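Local coordinates for inositol monophosphatase family protein (Staphylococcus aureus, PDB 5I3S) that probably hydrolyses the phosphate ester of inositol monophosphate or a related sugar phosphate, as a metal-dependent phosphatase of the FIG superfamily, at residues N220-N225 against G245-I250; R148-G153 against N195-M200; W207-G212 against L231-P236. All blocks are in the same frame, centred on the assembly; numbering follows the deposited sequence.

Overall arrangement
Contacts 1 and 2 hold the same mixed five-stranded sheet: contact 2 pairs two of its neighbouring parallel strands, and contact 1 lays helix 244-255 against its outermost strand 222-224. They touch through Leu246 and Ile250, which pack on Ser150, Glu197 and Ala198. Contact 2 is largely buried and rests on backbone hydrogen bonds and one to a carboxylate, whereas contacts 1 and 3 are partly buried and rest on one ring each, an imidazole with a polar tip and a phenyl with no hydrogen bond. Contact 3 lies nearest the centre of the chain, joining helix 206-218 to a loop between two strands of that sheet; its Leu231 touches Ala223 of contact 1.

Contact 1 (N220-N225 against G245-I250); sequences NGQASN and GLHQEI
His247 reaches from helix 244-255 to strand 222-224, an outermost strand of the mixed five-stranded sheet in this sugar phosphatase fold, and meets Gln222 and Ser224, two residues whose CB atoms point toward the helix. The ring is gripped in two ways. Over one face lies Gln222 CG, a CH-pi contact at 4.1 Å from the ring centroid, and the flat amide beyond it stacks on the imidazole with the planes 25° apart. At the edge, NE2 of His247 donates a hydrogen bond of 3.0 Å to Ser224 OG, which lies close to the ring plane. The CD2 side of the ring comes to 3.4 Å from the backbone oxygen of Gln222, O to CD2. With CG anti to the backbone N (chi1 -173°), the ring starts out on the strand side of the helix, and the strand axis is 8.9 Å away at closest.

Farther out, Gln222 and Ser224 form backbone hydrogen bonds with Gly242 and Leu240, which holds strand 222-224 in the sheet beside strand 237-242, and Leu240 also touches His247. Ala223, between them, points away from His247 and packs on Leu213 and Leu216 of helix 206-218, so helices lie on both sides of the strand. The hydroxyl that accepts from the imidazole is itself oriented: Ser224 OG donates in turn to Asn225 O at 2.6 Å, on a lone pair in the carbonyl plane.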
loop_
_atom_site.group_PDB
_atom_site.type_symbol
_atom_site.label_atom_id
_atom_site.label_comp_id
_atom_site.label_asym_id
_atom_site.label_seq_id
_atom_site.Cartn_x
_atom_site.Cartn_y
_atom_site.Cartn_z
ATOM N N ASN A 220 18.632 11.094 -7.864
ATOM C CA ASN A 220 19.784 10.858 -6.953
ATOM C C ASN A 220 19.592 9.811 -5.903
ATOM O O ASN A 220 20.296 9.872 -4.886
ATOM C CB ASN A 220 20.269 12.166 -6.254
ATOM C CG ASN A 220 21.455 12.752 -6.927
ATOM O OD1 ASN A 220 21.342 13.726 -7.674
ATOM N ND2 ASN A 220 22.620 12.143 -6.691
ATOM N N GLY A 221 18.717 8.834 -6.152
ATOM C CA GLY A 221 18.584 7.708 -5.224
ATOM C C GLY A 221 19.694 6.702 -5.446
ATOM O O GLY A 221 20.436 6.839 -6.433
ATOM N N GLN A 222 19.850 5.716 -4.539
ATOM C CA GLN A 222 20.706 4.587 -4.843
ATOM C C GLN A 222 20.119 3.191 -4.725
ATOM O O GLN A 222 19.198 2.919 -3.960
ATOM C CB GLN A 222 22.041 4.640 -4.155
ATOM C CG GLN A 222 22.059 5.125 -2.737
ATOM C CD GLN A 222 23.478 5.070 -2.160
ATOM O OE1 GLN A 222 23.771 5.571 -1.048
ATOM N NE2 GLN A 222 24.377 4.448 -2.920
ATOM N N ALA A 223 20.727 2.310 -5.511
ATOM C CA ALA A 223 20.263 0.974 -5.674
ATOM C C ALA A 223 21.441 0.055 -5.621
ATOM O O ALA A 223 22.443 0.335 -6.197
ATOM C CB ALA A 223 19.537 0.816 -6.984
ATOM N N SER A 224 21.253 -1.040 -4.905
ATOM C CA SER A 224 22.139 -2.142 -4.877
ATOM C C SER A 224 21.297 -3.392 -4.608
ATOM O O SER A 224 20.090 -3.305 -4.475
ATOM C CB SER A 224 23.141 -1.968 -3.739
ATOM O OG SER A 224 22.493 -2.095 -2.487
ATOM N N ASN A 225 21.967 -4.540 -4.518
ATOM C CA ASN A 225 21.370 -5.729 -3.968
ATOM C C ASN A 225 21.665 -5.697 -2.483
ATOM O O ASN A 225 22.194 -4.672 -1.970
ATOM C CB ASN A 225 21.868 -6.979 -4.698
ATOM C CG ASN A 225 23.262 -7.404 -4.327
ATOM O OD1 ASN A 225 23.985 -6.774 -3.577
ATOM N ND2 ASN A 225 23.645 -8.512 -4.873
ATOM N N GLY A 245 21.381 8.564 1.971
ATOM C CA GLY A 245 21.686 8.478 3.380
ATOM C C GLY A 245 21.217 7.169 4.004
ATOM O O GLY A 245 21.927 6.481 4.732
ATOM N N LEU A 246 19.998 6.787 3.754
ATOM C CA LEU A 246 19.605 5.683 4.513
ATOM C C LEU A 246 19.779 4.359 3.804
ATOM O O LEU A 246 19.736 3.309 4.454
ATOM C CB LEU A 246 18.249 5.903 5.021
ATOM C CG LEU A 246 17.270 4.939 4.524
ATOM C CD1 LEU A 246 16.276 4.900 5.658
ATOM C CD2 LEU A 246 16.866 5.462 3.138
ATOM N N HIS A 247 19.983 4.407 2.491
ATOM C CA HIS A 247 20.587 3.283 1.842
ATOM C C HIS A 247 21.914 2.908 2.521
ATOM O O HIS A 247 22.098 1.747 2.889
ATOM C CB HIS A 247 20.824 3.568 0.377
ATOM C CG HIS A 247 21.304 2.376 -0.380
ATOM N ND1 HIS A 247 22.606 1.924 -0.310
ATOM C CD2 HIS A 247 20.655 1.531 -1.204
ATOM C CE1 HIS A 247 22.752 0.866 -1.079
ATOM N NE2 HIS A 247 21.580 0.605 -1.630
ATOM N N GLN A 248 22.806 3.873 2.733
ATOM C CA GLN A 248 24.104 3.576 3.378
ATOM C C GLN A 248 23.968 3.122 4.839
ATOM O O GLN A 248 24.683 2.227 5.238
ATOM C CB GLN A 248 25.182 4.713 3.151
ATOM C CG GLN A 248 25.055 6.065 3.879
ATOM C CD GLN A 248 25.740 7.270 3.166
ATOM O OE1 GLN A 248 25.529 8.455 3.533
ATOM N NE2 GLN A 248 26.532 6.980 2.137
ATOM N N GLU A 249 23.022 3.679 5.611
ATOM C CA GLU A 249 22.727 3.174 6.985
ATOM C C GLU A 249 22.144 1.742 7.013
ATOM O O GLU A 249 22.530 0.920 7.862
ATOM C CB GLU A 249 21.753 4.134 7.695
ATOM C CG GLU A 249 21.409 3.830 9.170
ATOM C CD GLU A 249 20.376 4.762 9.717
ATOM O OE1 GLU A 249 19.867 5.670 8.981
ATOM O OE2 GLU A 249 19.987 4.563 10.900
ATOM N N ILE A 250 21.182 1.442 6.139
ATOM C CA ILE A 250 20.634 0.078 6.117
ATOM C C ILE A 250 21.726 -0.918 5.702
ATOM O O ILE A 250 21.871 -1.964 6.336
ATOM C CB ILE A 250 19.401 -0.091 5.181
ATOM C CG1 ILE A 250 18.238 0.754 5.668
ATOM C CG2 ILE A 250 18.959 -1.553 5.153
ATOM C CD1 ILE A 250 17.150 0.955 4.641
#

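Contact 2 (R148-G153 against N195-M200); sequences RQSIIG and NLEAYM. With PO4 (phosphate ion), chain E.
Ile151 and Glu197 are joined twice. The backbone N of Glu197 donates to Ile151 O at 3.0 Å, and Ile151 N returns a bond of 2.9 Å to the carboxylate atom OE1 of Glu197. The second donor arrives from above the carboxylate plane, 46° out of it. A bend at chi2 (81°) turns CD aside from an extended chain, and OE1, carried on CD, meets Ile151 N; nearer the backbone, Glu197 CB packs on Ser150 CB at 3.5 Å. OE1 also lies 3.2 Å from Ile151 O, two acceptors close together, and the bond from Ile151 N probably offsets their repulsion. The other oxygen, OE2, bonds to His93 ND1 of the second subunit, so this carboxylate ties the strand pairing to the dimer interface. The hydroxyl of Ser150 is bonded to Asn146 O and Ser145 OG.

Farther along come the regular backbone bonds of parallel strands: Gly153 N to Ala198 O at 2.6 Å and Met200 N to Gly153 O. CA-H...O contacts run beside them, from Ile152 CA to Ala198 O and from Tyr199 CA to Gly153 O. Strand 177-179 flanks 151-153 on its other edge, and helices 164-174 and 184-193 carry the chain between these parallel strands as beta-alpha-beta connections.

Apolar packing differs between the sheet faces. On the face of Ile152 and Ala198, Ile152 CD1 meets Met200 CE at 4.0 Å, and Leu246 and Ile250 of helix 244-255 press on Ala198. Apart from that face, the Ile151 and Leu196 side chains cross at about a right angle, CG2 of Ile151 meeting CD2 of Leu196, while Leu196 CD1 lies 3.9 Å from Gly153 CA. On the face of Tyr199, the ring packs on helix 184-193, and its OH donates to O4 of a phosphate probably from the crystallisation liquor, at 2.6 Å.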
loop_
_atom_site.group_PDB
_atom_site.type_symbol
_atom_site.label_atom_id
_atom_site.label_comp_id
_atom_site.label_asym_id
_atom_site.label_seq_id
_atom_site.Cartn_x
_atom_site.Cartn_y
_atom_site.Cartn_z
ATOM N N ARG A 148 15.449 5.769 11.477
ATOM C CA ARG A 148 14.558 6.074 12.625
ATOM C C ARG A 148 13.368 7.003 12.289
ATOM O O ARG A 148 12.383 6.977 12.978
ATOM C CB ARG A 148 15.401 6.701 13.773
ATOM N N GLN A 149 13.505 7.857 11.279
ATOM C CA GLN A 149 12.413 8.686 10.757
ATOM C C GLN A 149 11.940 8.272 9.366
ATOM O O GLN A 149 11.288 9.037 8.693
ATOM C CB GLN A 149 12.866 10.171 10.669
ATOM C CG GLN A 149 12.685 10.948 11.962
ATOM C CD GLN A 149 13.969 11.018 12.763
ATOM O OE1 GLN A 149 15.009 11.487 12.259
ATOM N NE2 GLN A 149 13.921 10.544 14.018
ATOM N N SER A 150 12.295 7.088 8.903
ATOM C CA SER A 150 11.915 6.668 7.543
ATOM C C SER A 150 10.796 5.625 7.613
ATOM O O SER A 150 10.702 4.873 8.585
ATOM C CB SER A 150 13.125 6.092 6.808
ATOM O OG SER A 150 14.211 6.990 6.860
ATOM N N ILE A 151 9.956 5.630 6.586
ATOM C CA ILE A 151 9.031 4.543 6.234
ATOM C C ILE A 151 9.633 3.751 5.109
ATOM O O ILE A 151 10.069 4.340 4.125
ATOM C CB ILE A 151 7.724 5.095 5.630
ATOM C CG1 ILE A 151 7.087 6.142 6.555
ATOM C CG2 ILE A 151 6.726 3.961 5.401
ATOM C CD1 ILE A 151 5.779 6.677 5.977
ATOM N N ILE A 152 9.540 2.427 5.211
ATOM C CA ILE A 152 10.136 1.503 4.294
ATOM C C ILE A 152 9.126 0.559 3.732
ATOM O O ILE A 152 8.134 0.249 4.370
ATOM C CB ILE A 152 11.228 0.638 4.967
ATOM C CG1 ILE A 152 10.650 -0.337 5.993
ATOM C CG2 ILE A 152 12.247 1.564 5.653
ATOM C CD1 ILE A 152 11.699 -1.201 6.635
ATOM N N GLY A 153 9.423 0.088 2.533
ATOM C CA GLY A 153 8.627 -0.865 1.852
ATOM C C GLY A 153 9.237 -2.238 2.022
ATOM O O GLY A 153 10.417 -2.422 1.680
ATOM N N ASN A 195 7.616 8.975 -1.501
ATOM C CA ASN A 195 6.556 8.343 -0.725
ATOM C C ASN A 195 7.043 7.237 0.225
ATOM O O ASN A 195 6.395 6.961 1.248
ATOM C CB ASN A 195 5.439 7.815 -1.644
ATOM C CG ASN A 195 4.363 8.860 -1.897
ATOM O OD1 ASN A 195 4.570 10.087 -1.669
ATOM N ND2 ASN A 195 3.192 8.401 -2.357
ATOM N N LEU A 196 8.156 6.606 -0.123
ATOM C CA LEU A 196 8.862 5.703 0.758
ATOM C C LEU A 196 10.334 6.120 0.737
ATOM O O LEU A 196 10.841 6.513 -0.313
ATOM C CB LEU A 196 8.764 4.266 0.244
ATOM C CG LEU A 196 7.427 3.527 0.130
ATOM C CD1 LEU A 196 7.633 2.134 -0.475
ATOM C CD2 LEU A 196 6.796 3.431 1.511
ATOM N N GLU A 197 11.015 5.995 1.867
ATOM C CA GLU A 197 12.418 6.324 1.955
ATOM C C GLU A 197 13.238 5.158 1.543
ATOM O O GLU A 197 14.332 5.356 1.033
ATOM C CB GLU A 197 12.846 6.798 3.360
ATOM C CG GLU A 197 12.480 8.249 3.701
ATOM C CD GLU A 197 11.052 8.481 4.166
ATOM O OE1 GLU A 197 10.257 7.539 4.383
ATOM O OE2 GLU A 197 10.716 9.653 4.372
ATOM N N ALA A 198 12.735 3.944 1.727
ATOM C CA ALA A 198 13.377 2.787 1.128
ATOM C C ALA A 198 12.415 1.627 0.879
ATOM O O ALA A 198 11.340 1.556 1.464
ATOM C CB ALA A 198 14.514 2.315 2.007
ATOM N N TYR A 199 12.870 0.712 0.026
ATOM C CA TYR A 199 12.173 -0.478 -0.366
ATOM C C TYR A 199 13.214 -1.623 -0.492
ATOM O O TYR A 199 14.343 -1.423 -0.958
ATOM C CB TYR A 199 11.476 -0.249 -1.713
ATOM C CG TYR A 199 10.934 -1.509 -2.326
ATOM C CD1 TYR A 199 9.935 -2.244 -1.672
ATOM C CD2 TYR A 199 11.400 -1.980 -3.552
ATOM C CE1 TYR A 199 9.419 -3.411 -2.209
ATOM C CE2 TYR A 199 10.912 -3.165 -4.108
ATOM C CZ TYR A 199 9.891 -3.868 -3.439
ATOM O OH TYR A 199 9.412 -5.079 -3.933
ATOM N N MET A 200 12.800 -2.842 -0.143
ATOM C CA MET A 200 13.676 -3.969 -0.243
ATOM C C MET A 200 12.867 -5.256 -0.483
ATOM O O MET A 200 11.652 -5.380 -0.111
ATOM C CB MET A 200 14.583 -4.053 1.021
ATOM C CG MET A 200 13.803 -4.255 2.320
ATOM S SD MET A 200 14.502 -3.502 3.802
ATOM C CE MET A 200 14.136 -1.793 3.494
HETATM P P PO4 E . 6.189 -6.419 -2.627
HETATM O O1 PO4 E . 5.796 -5.742 -3.924
HETATM O O2 PO4 E . 5.582 -7.770 -2.545
HETATM O O3 PO4 E . 5.685 -5.514 -1.512
HETATM O O4 PO4 E . 7.695 -6.471 -2.554
#

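Contact 3 (W207-G212 against L231-P236); sequences WDFAGG and LTISGP
Phe209 pushes its ring into the bend of the loop 231-236, and this one side chain accounts for much of the contact. It enters by its rim: CZ lies 3.4 Å from Thr232 O, which sits in the ring plane, and the same atom approaches Gly235 O at 4.0 Å, also near that plane. The slightly positive C-H edge of the ring thus faces the acceptor Thr232 O, with Gly235 O farther off; no hydrogen bond links the two segments. With chi1 at 57°, CG stands between the backbone N and the carbonyl carbon of Phe209, and the ring leaves the helix on the loop side.

Leu231 comes at the ring obliquely, CB to CE1 of Phe209 at 4.3 Å, and both residues also pack on Ile239 of strand 237-242. The helical segment is a signature of the inositol monophosphatase family, Trp-Asp-x-Ala-Gly. Its Asp208 takes no part in the contact; its carboxylate lies close to those of Asp83 and Asp86, and in relatives, aspartates at these places bind the catalytic magnesium ions. Phe209 and Ala210 thus seat the loop on the helix that brings Asp208 to this cluster.

Ile233 adds a second apolar point. Its CG2, beside the backbone N and anti to the carbonyl carbon, touches Ala210 CB at 4.0 Å and lies 4.5 Å from CE1 of Phe209; Val81 of strand 78-83 also packs on Ala210. The rest of the Ile233 side chain leads away from the helix, and Ile233 also meets Thr74. At the exposed turn, Thr232 OG1 and Ser234 OG share a hydrogen bond of 2.8 Å.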
loop_
_atom_site.group_PDB
_atom_site.type_symbol
_atom_site.label_atom_id
_atom_site.label_comp_id
_atom_site.label_asym_id
_atom_site.label_seq_id
_atom_site.Cartn_x
_atom_site.Cartn_y
_atom_site.Cartn_z
ATOM N N TRP A 207 13.103 -7.295 -15.355
ATOM C CA TRP A 207 11.933 -6.585 -15.876
ATOM C C TRP A 207 11.060 -5.927 -14.785
ATOM O O TRP A 207 10.250 -5.066 -15.106
ATOM C CB TRP A 207 11.058 -7.497 -16.763
ATOM C CG TRP A 207 10.670 -8.813 -16.175
ATOM C CD1 TRP A 207 9.681 -9.044 -15.286
ATOM C CD2 TRP A 207 11.268 -10.096 -16.449
ATOM N NE1 TRP A 207 9.621 -10.396 -14.974
ATOM C CE2 TRP A 207 10.582 -11.055 -15.681
ATOM C CE3 TRP A 207 12.321 -10.518 -17.264
ATOM C CZ2 TRP A 207 10.908 -12.424 -15.712
ATOM C CZ3 TRP A 207 12.644 -11.873 -17.296
ATOM C CH2 TRP A 207 11.936 -12.805 -16.531
ATOM N N ASP A 208 11.251 -6.292 -13.524
ATOM C CA ASP A 208 10.590 -5.560 -12.440
ATOM C C ASP A 208 11.365 -4.303 -11.945
ATOM O O ASP A 208 10.757 -3.376 -11.425
ATOM C CB ASP A 208 10.286 -6.480 -11.281
ATOM C CG ASP A 208 9.345 -7.637 -11.658
ATOM O OD1 ASP A 208 9.698 -8.769 -11.276
ATOM O OD2 ASP A 208 8.338 -7.438 -12.364
ATOM N N PHE A 209 12.673 -4.246 -12.129
ATOM C CA PHE A 209 13.394 -3.077 -11.697
ATOM C C PHE A 209 13.970 -2.200 -12.759
ATOM O O PHE A 209 14.297 -1.051 -12.457
ATOM C CB PHE A 209 14.473 -3.420 -10.675
ATOM C CG PHE A 209 15.478 -4.418 -11.144
ATOM C CD1 PHE A 209 16.493 -4.049 -12.003
ATOM C CD2 PHE A 209 15.417 -5.735 -10.684
ATOM C CE1 PHE A 209 17.447 -4.959 -12.383
ATOM C CE2 PHE A 209 16.353 -6.665 -11.078
ATOM C CZ PHE A 209 17.384 -6.262 -11.917
ATOM N N ALA A 210 14.081 -2.692 -13.986
ATOM C CA ALA A 210 14.784 -1.934 -15.033
ATOM C C ALA A 210 14.240 -0.539 -15.270
ATOM O O ALA A 210 14.998 0.409 -15.270
ATOM C CB ALA A 210 14.813 -2.714 -16.330
ATOM N N GLY A 211 12.932 -0.412 -15.478
ATOM C CA GLY A 211 12.318 0.925 -15.695
ATOM C C GLY A 211 12.419 1.776 -14.478
ATOM O O GLY A 211 12.903 2.907 -14.547
ATOM N N GLY A 212 12.002 1.228 -13.326
ATOM C CA GLY A 212 12.023 1.996 -12.111
ATOM C C GLY A 212 13.384 2.584 -11.746
ATOM O O GLY A 212 13.472 3.694 -11.177
ATOM N N LEU A 231 23.056 -3.334 -9.383
ATOM C CA LEU A 231 22.032 -4.045 -10.146
ATOM C C LEU A 231 22.302 -3.923 -11.600
ATOM O O LEU A 231 22.704 -2.888 -12.069
ATOM C CB LEU A 231 20.634 -3.477 -9.898
ATOM C CG LEU A 231 20.211 -3.553 -8.448
ATOM C CD1 LEU A 231 18.886 -2.843 -8.250
ATOM C CD2 LEU A 231 20.144 -4.993 -7.986
ATOM N N THR A 232 22.056 -4.994 -12.324
ATOM C CA THR A 232 22.245 -5.012 -13.749
ATOM C C THR A 232 21.082 -5.804 -14.290
ATOM O O THR A 232 20.396 -6.497 -13.532
ATOM C CB THR A 232 23.585 -5.683 -14.174
ATOM O OG1 THR A 232 23.602 -7.060 -13.778
ATOM C CG2 THR A 232 24.786 -4.973 -13.539
ATOM N N ILE A 233 20.883 -5.731 -15.604
ATOM C CA ILE A 233 19.785 -6.442 -16.261
ATOM C C ILE A 233 20.176 -7.835 -16.749
ATOM O O ILE A 233 19.392 -8.501 -17.402
ATOM C CB ILE A 233 19.118 -5.589 -17.369
ATOM C CG1 ILE A 233 20.142 -5.146 -18.427
ATOM C CG2 ILE A 233 18.462 -4.380 -16.725
ATOM C CD1 ILE A 233 19.483 -4.882 -19.767
ATOM N N SER A 234 21.354 -8.310 -16.363
ATOM C CA SER A 234 21.840 -9.605 -16.813
ATOM C C SER A 234 21.254 -10.740 -15.991
ATOM O O SER A 234 21.294 -11.887 -16.423
ATOM C CB SER A 234 23.389 -9.635 -16.744
ATOM O OG SER A 234 23.836 -9.374 -15.409
ATOM N N GLY A 235 20.778 -10.454 -14.789
ATOM C CA GLY A 235 20.088 -11.461 -14.010
ATOM C C GLY A 235 19.151 -10.990 -12.895
ATOM O O GLY A 235 19.158 -9.831 -12.490
ATOM N N PRO A 236 18.322 -11.907 -12.384
ATOM C CA PRO A 236 17.553 -11.555 -11.193
ATOM C C PRO A 236 18.487 -11.195 -10.014
ATOM O O PRO A 236 19.661 -11.574 -10.034
ATOM C CB PRO A 236 16.775 -12.843 -10.885
ATOM C CG PRO A 236 17.618 -13.955 -11.505
ATOM C CD PRO A 236 18.151 -13.329 -12.764
#